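Local coordinates for protein aminoacyltransferase FemA (Staphylococcus aureus, PDB 1LRZ) that adds glycines 2 and 3 of the pentaglycine bridge of staphylococcal peptidoglycan, taking them from glycyl-tRNA, at residues 316-328 with 349-363. Sequence-based numbering, arbitrary orientation.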
ATOM      1  N   GLY A 316       4.042  -2.940   8.655  1.00 15.60           N
ATOM      2  CA  GLY A 316       3.775  -2.271   7.400  1.00 17.15           C
ATOM      3  C   GLY A 316       3.404  -0.824   7.642  1.00 16.42           C
ATOM      4  O   GLY A 316       2.931  -0.457   8.726  1.00 15.24           O
ATOM      5  N   PHE A 317       3.626  -0.002   6.624  1.00 16.66           N
ATOM      6  CA  PHE A 317       3.310   1.425   6.680  1.00 15.17           C
ATOM      7  C   PHE A 317       2.208   1.610   5.630  1.00 15.35           C
ATOM      8  O   PHE A 317       2.447   1.415   4.434  1.00 14.94           O
ATOM      9  CB  PHE A 317       4.541   2.238   6.299  1.00 19.32           C
ATOM     10  CG  PHE A 317       4.518   3.642   6.809  1.00 21.64           C
ATOM     11  CD1 PHE A 317       4.863   3.920   8.129  1.00 21.78           C
ATOM     12  CD2 PHE A 317       4.178   4.693   5.969  1.00 22.08           C
ATOM     13  CE1 PHE A 317       4.872   5.227   8.604  1.00 21.09           C
ATOM     14  CE2 PHE A 317       4.183   6.007   6.440  1.00 24.06           C
ATOM     15  CZ  PHE A 317       4.535   6.267   7.762  1.00 18.14           C
ATOM     16  N   PHE A 318       1.011   1.985   6.072  1.00 16.69           N
ATOM     17  CA  PHE A 318      -0.127   2.118   5.172  1.00 15.65           C
ATOM     18  C   PHE A 318      -0.762   3.496   5.074  1.00 17.89           C
ATOM     19  O   PHE A 318      -0.950   4.176   6.083  1.00 17.74           O
ATOM     20  CB  PHE A 318      -1.243   1.156   5.588  1.00 16.79           C
ATOM     21  CG  PHE A 318      -0.948  -0.296   5.330  1.00 17.45           C
ATOM     22  CD1 PHE A 318      -0.083  -1.006   6.156  1.00 14.78           C
ATOM     23  CD2 PHE A 318      -1.566  -0.961   4.265  1.00 14.48           C
ATOM     24  CE1 PHE A 318       0.174  -2.360   5.930  1.00 16.61           C
ATOM     25  CE2 PHE A 318      -1.321  -2.308   4.025  1.00 15.59           C
ATOM     26  CZ  PHE A 318      -0.444  -3.016   4.863  1.00 17.11           C
ATOM     27  N   PHE A 319      -1.113   3.892   3.851  1.00 16.35           N
ATOM     28  CA  PHE A 319      -1.816   5.155   3.628  1.00 16.62           C
ATOM     29  C   PHE A 319      -3.287   4.800   3.404  1.00 18.95           C
ATOM     30  O   PHE A 319      -3.613   3.847   2.676  1.00 18.68           O
ATOM     31  CB  PHE A 319      -1.227   5.888   2.424  1.00 17.42           C
ATOM     32  CG  PHE A 319       0.192   6.330   2.640  1.00 18.08           C
ATOM     33  CD1 PHE A 319       1.156   6.144   1.654  1.00 19.20           C
ATOM     34  CD2 PHE A 319       0.579   6.888   3.859  1.00 20.25           C
ATOM     35  CE1 PHE A 319       2.486   6.506   1.879  1.00 20.18           C
ATOM     36  CE2 PHE A 319       1.913   7.257   4.090  1.00 22.67           C
ATOM     37  CZ  PHE A 319       2.865   7.062   3.100  1.00 22.46           C
ATOM     38  N   ILE A 320      -4.176   5.555   4.040  1.00 18.33           N
ATOM     39  CA  ILE A 320      -5.597   5.273   3.951  1.00 18.16           C
ATOM     40  C   ILE A 320      -6.398   6.476   3.486  1.00 19.52           C
ATOM     41  O   ILE A 320      -6.422   7.516   4.138  1.00 18.79           O
ATOM     42  CB  ILE A 320      -6.158   4.805   5.332  1.00 22.69           C
ATOM     43  CG1 ILE A 320      -5.410   3.551   5.809  1.00 23.93           C
ATOM     44  CG2 ILE A 320      -7.651   4.530   5.237  1.00 17.98           C
ATOM     45  CD1 ILE A 320      -4.086   3.848   6.455  1.00 28.71           C
ATOM     46  N   ASN A 321      -7.050   6.325   2.346  1.00 17.42           N
ATOM     47  CA  ASN A 321      -7.867   7.386   1.804  1.00 19.71           C
ATOM     48  C   ASN A 321      -9.121   6.750   1.229  1.00 16.97           C
ATOM     49  O   ASN A 321      -9.179   5.529   1.041  1.00 16.60           O
ATOM     50  CB  ASN A 321      -7.071   8.161   0.747  1.00 20.11           C
ATOM     51  CG  ASN A 321      -5.889   8.902   1.359  1.00 23.71           C
ATOM     52  OD1 ASN A 321      -6.048   9.992   1.915  1.00 23.22           O
ATOM     53  ND2 ASN A 321      -4.701   8.295   1.289  1.00 17.73           N
ATOM     54  N   PRO A 322     -10.147   7.561   0.963  1.00 15.39           N
ATOM     55  CA  PRO A 322     -11.393   7.016   0.414  1.00 15.92           C
ATOM     56  C   PRO A 322     -11.237   6.145  -0.832  1.00 15.52           C
ATOM     57  O   PRO A 322     -11.956   5.161  -1.000  1.00 15.32           O
ATOM     58  CB  PRO A 322     -12.228   8.269   0.147  1.00 17.06           C
ATOM     59  CG  PRO A 322     -11.767   9.209   1.251  1.00 19.40           C
ATOM     60  CD  PRO A 322     -10.259   9.015   1.187  1.00 16.34           C
ATOM     61  N   PHE A 323     -10.299   6.494  -1.707  1.00 14.45           N
ATOM     62  CA  PHE A 323     -10.119   5.732  -2.938  1.00 12.54           C
ATOM     63  C   PHE A 323      -9.445   4.374  -2.755  1.00 14.34           C
ATOM     64  O   PHE A 323      -9.758   3.420  -3.462  1.00 14.25           O
ATOM     65  CB  PHE A 323      -9.300   6.549  -3.942  1.00 15.23           C
ATOM     66  CG  PHE A 323      -8.989   5.811  -5.218  1.00 14.46           C
ATOM     67  CD1 PHE A 323     -10.016   5.283  -5.999  1.00 13.48           C
ATOM     68  CD2 PHE A 323      -7.672   5.682  -5.662  1.00 15.77           C
ATOM     69  CE1 PHE A 323      -9.735   4.638  -7.211  1.00 15.29           C
ATOM     70  CE2 PHE A 323      -7.379   5.040  -6.870  1.00 15.16           C
ATOM     71  CZ  PHE A 323      -8.413   4.518  -7.645  1.00 13.79           C
ATOM     72  N   GLU A 324      -8.521   4.280  -1.806  1.00 13.82           N
ATOM     73  CA  GLU A 324      -7.809   3.018  -1.627  1.00 14.49           C
ATOM     74  C   GLU A 324      -6.954   2.982  -0.373  1.00 14.37           C
ATOM     75  O   GLU A 324      -6.642   4.016   0.236  1.00 12.97           O
ATOM     76  CB  GLU A 324      -6.879   2.796  -2.823  1.00 15.07           C
ATOM     77  CG  GLU A 324      -5.861   3.955  -2.958  1.00 14.16           C
ATOM     78  CD  GLU A 324      -4.872   3.809  -4.118  1.00 16.76           C
ATOM     79  OE1 GLU A 324      -4.196   4.814  -4.431  1.00 12.59           O
ATOM     80  OE2 GLU A 324      -4.756   2.711  -4.708  1.00 13.74           O
ATOM     81  N   VAL A 325      -6.570   1.767  -0.004  1.00 13.06           N
ATOM     82  CA  VAL A 325      -5.665   1.547   1.105  1.00 13.38           C
ATOM     83  C   VAL A 325      -4.373   1.186   0.355  1.00 15.57           C
ATOM     84  O   VAL A 325      -4.404   0.386  -0.590  1.00 14.24           O
ATOM     85  CB  VAL A 325      -6.110   0.362   1.986  1.00 14.26           C
ATOM     86  CG1 VAL A 325      -4.962  -0.072   2.896  1.00 12.08           C
ATOM     87  CG2 VAL A 325      -7.305   0.787   2.840  1.00 11.88           C
ATOM     88  N   VAL A 326      -3.255   1.791   0.747  1.00 15.81           N
ATOM     89  CA  VAL A 326      -1.991   1.525   0.084  1.00 15.22           C
ATOM     90  C   VAL A 326      -0.966   0.906   1.014  1.00 18.39           C
ATOM     91  O   VAL A 326      -0.695   1.446   2.087  1.00 19.32           O
ATOM     92  CB  VAL A 326      -1.359   2.827  -0.482  1.00 16.39           C
ATOM     93  CG1 VAL A 326       0.034   2.523  -1.063  1.00 14.41           C
ATOM     94  CG2 VAL A 326      -2.252   3.430  -1.566  1.00 13.79           C
ATOM     95  N   TYR A 327      -0.420  -0.235   0.607  1.00 16.50           N
ATOM     96  CA  TYR A 327       0.646  -0.896   1.358  1.00 17.54           C
ATOM     97  C   TYR A 327       1.916  -0.227   0.796  1.00 17.87           C
ATOM     98  O   TYR A 327       2.449  -0.640  -0.236  1.00 13.91           O
ATOM     99  CB  TYR A 327       0.658  -2.390   1.052  1.00 18.08           C
ATOM    100  CG  TYR A 327       1.878  -3.117   1.564  1.00 21.32           C
ATOM    101  CD1 TYR A 327       2.335  -2.925   2.869  1.00 20.24           C
ATOM    102  CD2 TYR A 327       2.557  -4.029   0.755  1.00 21.02           C
ATOM    103  CE1 TYR A 327       3.436  -3.623   3.358  1.00 22.98           C
ATOM    104  CE2 TYR A 327       3.662  -4.737   1.236  1.00 26.42           C
ATOM    105  CZ  TYR A 327       4.096  -4.527   2.534  1.00 25.93           C
ATOM    106  OH  TYR A 327       5.190  -5.217   3.009  1.00 30.67           O
ATOM    107  N   TYR A 328       2.378   0.821   1.471  1.00 17.93           N
ATOM    108  CA  TYR A 328       3.530   1.575   1.002  1.00 19.74           C
ATOM    109  C   TYR A 328       4.891   0.927   1.231  1.00 21.44           C
ATOM    110  O   TYR A 328       5.714   0.856   0.318  1.00 21.70           O
ATOM    111  CB  TYR A 328       3.526   2.968   1.628  1.00 23.56           C
ATOM    112  CG  TYR A 328       4.614   3.855   1.077  1.00 28.02           C
ATOM    113  CD1 TYR A 328       4.549   4.334  -0.233  1.00 28.17           C
ATOM    114  CD2 TYR A 328       5.741   4.161   1.838  1.00 31.79           C
ATOM    115  CE1 TYR A 328       5.590   5.098  -0.779  1.00 32.08           C
ATOM    116  CE2 TYR A 328       6.791   4.923   1.306  1.00 36.11           C
ATOM    117  CZ  TYR A 328       6.706   5.385  -0.004  1.00 36.83           C
ATOM    118  OH  TYR A 328       7.744   6.119  -0.533  1.00 40.50           O
ATOM    119  N   MET A 349      -5.230  -5.128   7.177  1.00 16.02           N
ATOM    120  CA  MET A 349      -5.534  -3.972   6.346  1.00 16.04           C
ATOM    121  C   MET A 349      -6.522  -4.241   5.212  1.00 15.91           C
ATOM    122  O   MET A 349      -7.266  -3.348   4.813  1.00 15.87           O
ATOM    123  CB  MET A 349      -4.230  -3.348   5.854  1.00 13.22           C
ATOM    124  CG  MET A 349      -3.345  -2.847   7.034  1.00 15.39           C
ATOM    125  SD  MET A 349      -4.202  -1.763   8.260  1.00  3.96           S
ATOM    126  CE  MET A 349      -4.774  -0.562   7.220  1.00 14.00           C
ATOM    127  N   ILE A 350      -6.540  -5.465   4.691  1.00 15.88           N
ATOM    128  CA  ILE A 350      -7.513  -5.810   3.661  1.00 16.70           C
ATOM    129  C   ILE A 350      -8.885  -5.728   4.352  1.00 17.74           C
ATOM    130  O   ILE A 350      -9.857  -5.226   3.776  1.00 15.63           O
ATOM    131  CB  ILE A 350      -7.301  -7.252   3.140  1.00 17.55           C
ATOM    132  CG1 ILE A 350      -6.088  -7.287   2.206  1.00 16.60           C
ATOM    133  CG2 ILE A 350      -8.562  -7.754   2.462  1.00 12.65           C
ATOM    134  CD1 ILE A 350      -5.706  -8.684   1.750  1.00 17.01           C
ATOM    135  N   ASN A 351      -8.954  -6.216   5.594  1.00 14.21           N
ATOM    136  CA  ASN A 351     -10.210  -6.173   6.343  1.00 14.55           C
ATOM    137  C   ASN A 351     -10.596  -4.754   6.717  1.00 18.58           C
ATOM    138  O   ASN A 351     -11.788  -4.424   6.776  1.00 18.21           O
ATOM    139  CB  ASN A 351     -10.131  -7.058   7.589  1.00 16.08           C
ATOM    140  CG  ASN A 351     -10.611  -8.474   7.305  1.00 23.87           C
ATOM    141  OD1 ASN A 351     -11.812  -8.702   7.138  1.00 23.15           O
ATOM    142  ND2 ASN A 351      -9.675  -9.423   7.209  1.00 23.82           N
ATOM    143  N   TYR A 352      -9.590  -3.914   6.972  1.00 16.01           N
ATOM    144  CA  TYR A 352      -9.850  -2.521   7.293  1.00 15.99           C
ATOM    145  C   TYR A 352     -10.654  -1.946   6.116  1.00 18.45           C
ATOM    146  O   TYR A 352     -11.722  -1.358   6.303  1.00 17.11           O
ATOM    147  CB  TYR A 352      -8.535  -1.754   7.441  1.00 14.31           C
ATOM    148  CG  TYR A 352      -8.723  -0.279   7.749  1.00 17.10           C
ATOM    149  CD1 TYR A 352      -8.437   0.232   9.021  1.00 18.29           C
ATOM    150  CD2 TYR A 352      -9.200   0.605   6.770  1.00 19.93           C
ATOM    151  CE1 TYR A 352      -8.617   1.594   9.311  1.00 20.01           C
ATOM    152  CE2 TYR A 352      -9.388   1.962   7.047  1.00 17.68           C
ATOM    153  CZ  TYR A 352      -9.093   2.447   8.318  1.00 22.52           C
ATOM    154  OH  TYR A 352      -9.280   3.778   8.600  1.00 23.88           O
ATOM    155  N   ALA A 353     -10.137  -2.135   4.902  1.00 17.04           N
ATOM    156  CA  ALA A 353     -10.797  -1.637   3.691  1.00 14.88           C
ATOM    157  C   ALA A 353     -12.222  -2.191   3.521  1.00 16.58           C
ATOM    158  O   ALA A 353     -13.154  -1.439   3.213  1.00 14.35           O
ATOM    159  CB  ALA A 353      -9.954  -1.975   2.452  1.00 12.49           C
ATOM    160  N   LEU A 354     -12.386  -3.496   3.714  1.00 13.75           N
ATOM    161  CA  LEU A 354     -13.696  -4.131   3.582  1.00 16.41           C
ATOM    162  C   LEU A 354     -14.700  -3.589   4.603  1.00 18.26           C
ATOM    163  O   LEU A 354     -15.845  -3.313   4.271  1.00 18.46           O
ATOM    164  CB  LEU A 354     -13.578  -5.645   3.785  1.00 17.48           C
ATOM    165  CG  LEU A 354     -12.833  -6.444   2.724  1.00 20.61           C
ATOM    166  CD1 LEU A 354     -12.671  -7.896   3.191  1.00 22.13           C
ATOM    167  CD2 LEU A 354     -13.607  -6.351   1.402  1.00 19.23           C
ATOM    168  N   ASN A 355     -14.259  -3.452   5.848  1.00 17.82           N
ATOM    169  CA  ASN A 355     -15.124  -2.972   6.914  1.00 18.43           C
ATOM    170  C   ASN A 355     -15.463  -1.482   6.826  1.00 20.44           C
ATOM    171  O   ASN A 355     -16.529  -1.059   7.280  1.00 18.75           O
ATOM    172  CB  ASN A 355     -14.485  -3.257   8.277  1.00 15.09           C
ATOM    173  CG  ASN A 355     -14.332  -4.741   8.556  1.00 19.27           C
ATOM    174  OD1 ASN A 355     -15.074  -5.561   8.024  1.00 20.87           O
ATOM    175  ND2 ASN A 355     -13.379  -5.089   9.408  1.00 20.82           N
ATOM    176  N   HIS A 356     -14.582  -0.690   6.224  1.00 19.29           N
ATOM    177  CA  HIS A 356     -14.824   0.744   6.167  1.00 21.00           C
ATOM    178  C   HIS A 356     -15.021   1.380   4.805  1.00 20.77           C
ATOM    179  O   HIS A 356     -14.617   2.521   4.576  1.00 23.17           O
ATOM    180  CB  HIS A 356     -13.726   1.457   6.951  1.00 21.72           C
ATOM    181  CG  HIS A 356     -13.569   0.926   8.340  1.00 20.79           C
ATOM    182  ND1 HIS A 356     -14.529   1.105   9.313  1.00 21.87           N
ATOM    183  CD2 HIS A 356     -12.618   0.135   8.891  1.00 21.78           C
ATOM    184  CE1 HIS A 356     -14.179   0.441  10.402  1.00 24.39           C
ATOM    185  NE2 HIS A 356     -13.023  -0.157  10.171  1.00 27.52           N
ATOM    186  N   GLY A 357     -15.651   0.622   3.910  1.00 21.70           N
ATOM    187  CA  GLY A 357     -15.992   1.111   2.580  1.00 18.35           C
ATOM    188  C   GLY A 357     -14.938   1.576   1.591  1.00 19.61           C
ATOM    189  O   GLY A 357     -15.193   2.497   0.820  1.00 17.31           O
ATOM    190  N   ILE A 358     -13.758   0.964   1.598  1.00 16.18           N
ATOM    191  CA  ILE A 358     -12.729   1.334   0.636  1.00 14.17           C
ATOM    192  C   ILE A 358     -12.668   0.104  -0.262  1.00 14.58           C
ATOM    193  O   ILE A 358     -12.346  -1.002   0.198  1.00 13.34           O
ATOM    194  CB  ILE A 358     -11.376   1.624   1.341  1.00 13.02           C
ATOM    195  CG1 ILE A 358     -11.532   2.854   2.244  1.00 12.89           C
ATOM    196  CG2 ILE A 358     -10.278   1.847   0.305  1.00 11.72           C
ATOM    197  CD1 ILE A 358     -10.393   3.060   3.264  1.00 15.76           C
ATOM    198  N   ASP A 359     -12.997   0.303  -1.537  1.00 14.71           N
ATOM    199  CA  ASP A 359     -13.076  -0.789  -2.508  1.00 17.92           C
ATOM    200  C   ASP A 359     -11.823  -1.154  -3.294  1.00 17.39           C
ATOM    201  O   ASP A 359     -11.899  -1.904  -4.272  1.00 15.52           O
ATOM    202  CB  ASP A 359     -14.195  -0.486  -3.503  1.00 20.72           C
ATOM    203  CG  ASP A 359     -15.527  -0.236  -2.821  1.00 23.83           C
ATOM    204  OD1 ASP A 359     -15.875  -1.009  -1.904  1.00 26.75           O
ATOM    205  OD2 ASP A 359     -16.222   0.722  -3.216  1.00 25.61           O
ATOM    206  N   ARG A 360     -10.679  -0.641  -2.873  1.00 14.39           N
ATOM    207  CA  ARG A 360      -9.437  -0.918  -3.584  1.00 14.68           C
ATOM    208  C   ARG A 360      -8.291  -1.098  -2.602  1.00 14.77           C
ATOM    209  O   ARG A 360      -8.095  -0.272  -1.716  1.00 16.43           O
ATOM    210  CB  ARG A 360      -9.153   0.237  -4.536  1.00 13.41           C
ATOM    211  CG  ARG A 360      -7.808   0.212  -5.244  1.00 13.92           C
ATOM    212  CD  ARG A 360      -7.820   1.298  -6.326  1.00 15.01           C
ATOM    213  NE  ARG A 360      -6.492   1.704  -6.774  1.00 13.69           N
ATOM    214  CZ  ARG A 360      -6.072   1.650  -8.034  1.00 15.21           C
ATOM    215  NH1 ARG A 360      -6.873   1.183  -8.992  1.00 12.24           N
ATOM    216  NH2 ARG A 360      -4.864   2.115  -8.347  1.00 14.68           N
ATOM    217  N   TYR A 361      -7.546  -2.186  -2.758  1.00 13.26           N
ATOM    218  CA  TYR A 361      -6.422  -2.475  -1.886  1.00 14.76           C
ATOM    219  C   TYR A 361      -5.190  -2.525  -2.788  1.00 14.67           C
ATOM    220  O   TYR A 361      -5.031  -3.434  -3.604  1.00 13.21           O
ATOM    221  CB  TYR A 361      -6.634  -3.814  -1.180  1.00 14.34           C
ATOM    222  CG  TYR A 361      -5.610  -4.100  -0.108  1.00 15.80           C
ATOM    223  CD1 TYR A 361      -5.741  -3.563   1.174  1.00 14.61           C
ATOM    224  CD2 TYR A 361      -4.503  -4.905  -0.378  1.00 15.00           C
ATOM    225  CE1 TYR A 361      -4.794  -3.825   2.161  1.00 14.19           C
ATOM    226  CE2 TYR A 361      -3.548  -5.172   0.596  1.00 15.03           C
ATOM    227  CZ  TYR A 361      -3.700  -4.631   1.862  1.00 17.92           C
ATOM    228  OH  TYR A 361      -2.749  -4.903   2.814  1.00 18.20           O
ATOM    229  N   ASN A 362      -4.323  -1.537  -2.630  1.00 13.52           N
ATOM    230  CA  ASN A 362      -3.142  -1.394  -3.462  1.00 13.37           C
ATOM    231  C   ASN A 362      -1.856  -1.949  -2.838  1.00 14.00           C
ATOM    232  O   ASN A 362      -1.303  -1.332  -1.928  1.00 13.06           O
ATOM    233  CB  ASN A 362      -2.967   0.098  -3.771  1.00 13.60           C
ATOM    234  CG  ASN A 362      -2.195   0.347  -5.044  1.00 16.95           C
ATOM    235  OD1 ASN A 362      -1.389  -0.480  -5.455  1.00 15.18           O
ATOM    236  ND2 ASN A 362      -2.428   1.508  -5.670  1.00  9.80           N
ATOM    237  N   PHE A 363      -1.384  -3.099  -3.331  1.00 13.68           N
ATOM    238  CA  PHE A 363      -0.138  -3.693  -2.835  1.00 15.10           C
ATOM    239  C   PHE A 363       1.015  -2.811  -3.313  1.00 15.33           C
ATOM    240  O   PHE A 363       2.180  -3.008  -2.959  1.00 13.95           O
ATOM    241  CB  PHE A 363       0.044  -5.128  -3.359  1.00  9.69           C
ATOM    242  CG  PHE A 363      -0.796  -6.142  -2.636  1.00 15.97           C
ATOM    243  CD1 PHE A 363      -1.982  -6.618  -3.195  1.00 12.37           C
ATOM    244  CD2 PHE A 363      -0.402  -6.618  -1.381  1.00 15.56           C
ATOM    245  CE1 PHE A 363      -2.772  -7.556  -2.509  1.00 16.03           C
ATOM    246  CE2 PHE A 363      -1.189  -7.562  -0.688  1.00 18.30           C
ATOM    247  CZ  PHE A 363      -2.370  -8.030  -1.250  1.00 12.85           C
TER
HETATM  248  O   HOH W   1     -13.206   3.162  -2.432  1.00 16.81           O
HETATM  249  O   HOH W   2     -14.146   4.962   0.405  1.00 20.89           O
HETATM  250  O   HOH W   3       4.615  -1.949  -1.488  1.00 37.05           O
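Glu324 OE2 is gripped by two donors arriving from opposite faces of the carboxylate. Asn362 ND2 reaches it at 2.8 Å on the syn side, while the salt-bridging Arg360 NE comes from above the carboxylate plane with a nearly straight N-H (176°). Together with Tyr110, whose hydroxyl bonds Glu324 OE1, they fix the rotation of this buried carboxylate. The CE2-CZ end of the Phe323 ring lies over the rim of one guanidinium face of Arg360, the planes 26° apart, and Arg360 CD makes a CH-pi contact over the ring. Beneath these side chains strands 325-328 and 360-363 run parallel, joined by backbone bonds such as Asn362 N to Val325 O.

Helix 349-355 packs on the sheet face bearing Val325 and Tyr361. Met349 CG, anti to the carbonyl carbon (chi1 -61°), lies over the centre of the Phe318 ring, 3.5 Å from its centroid; the bend at chi2 keeps SD farther above the same face in a Met-aromatic contact. Tyr361 OH meets the edge of that ring and bonds Gln346. Ile320 CG2 touches both Tyr352 CE2 (3.6 Å) and Ile358 CD1, and Val325 CG2 rests on Ala353 CB. Strand, covering helix and parallel strand form a beta-alpha-beta crossover within a mixed sheet.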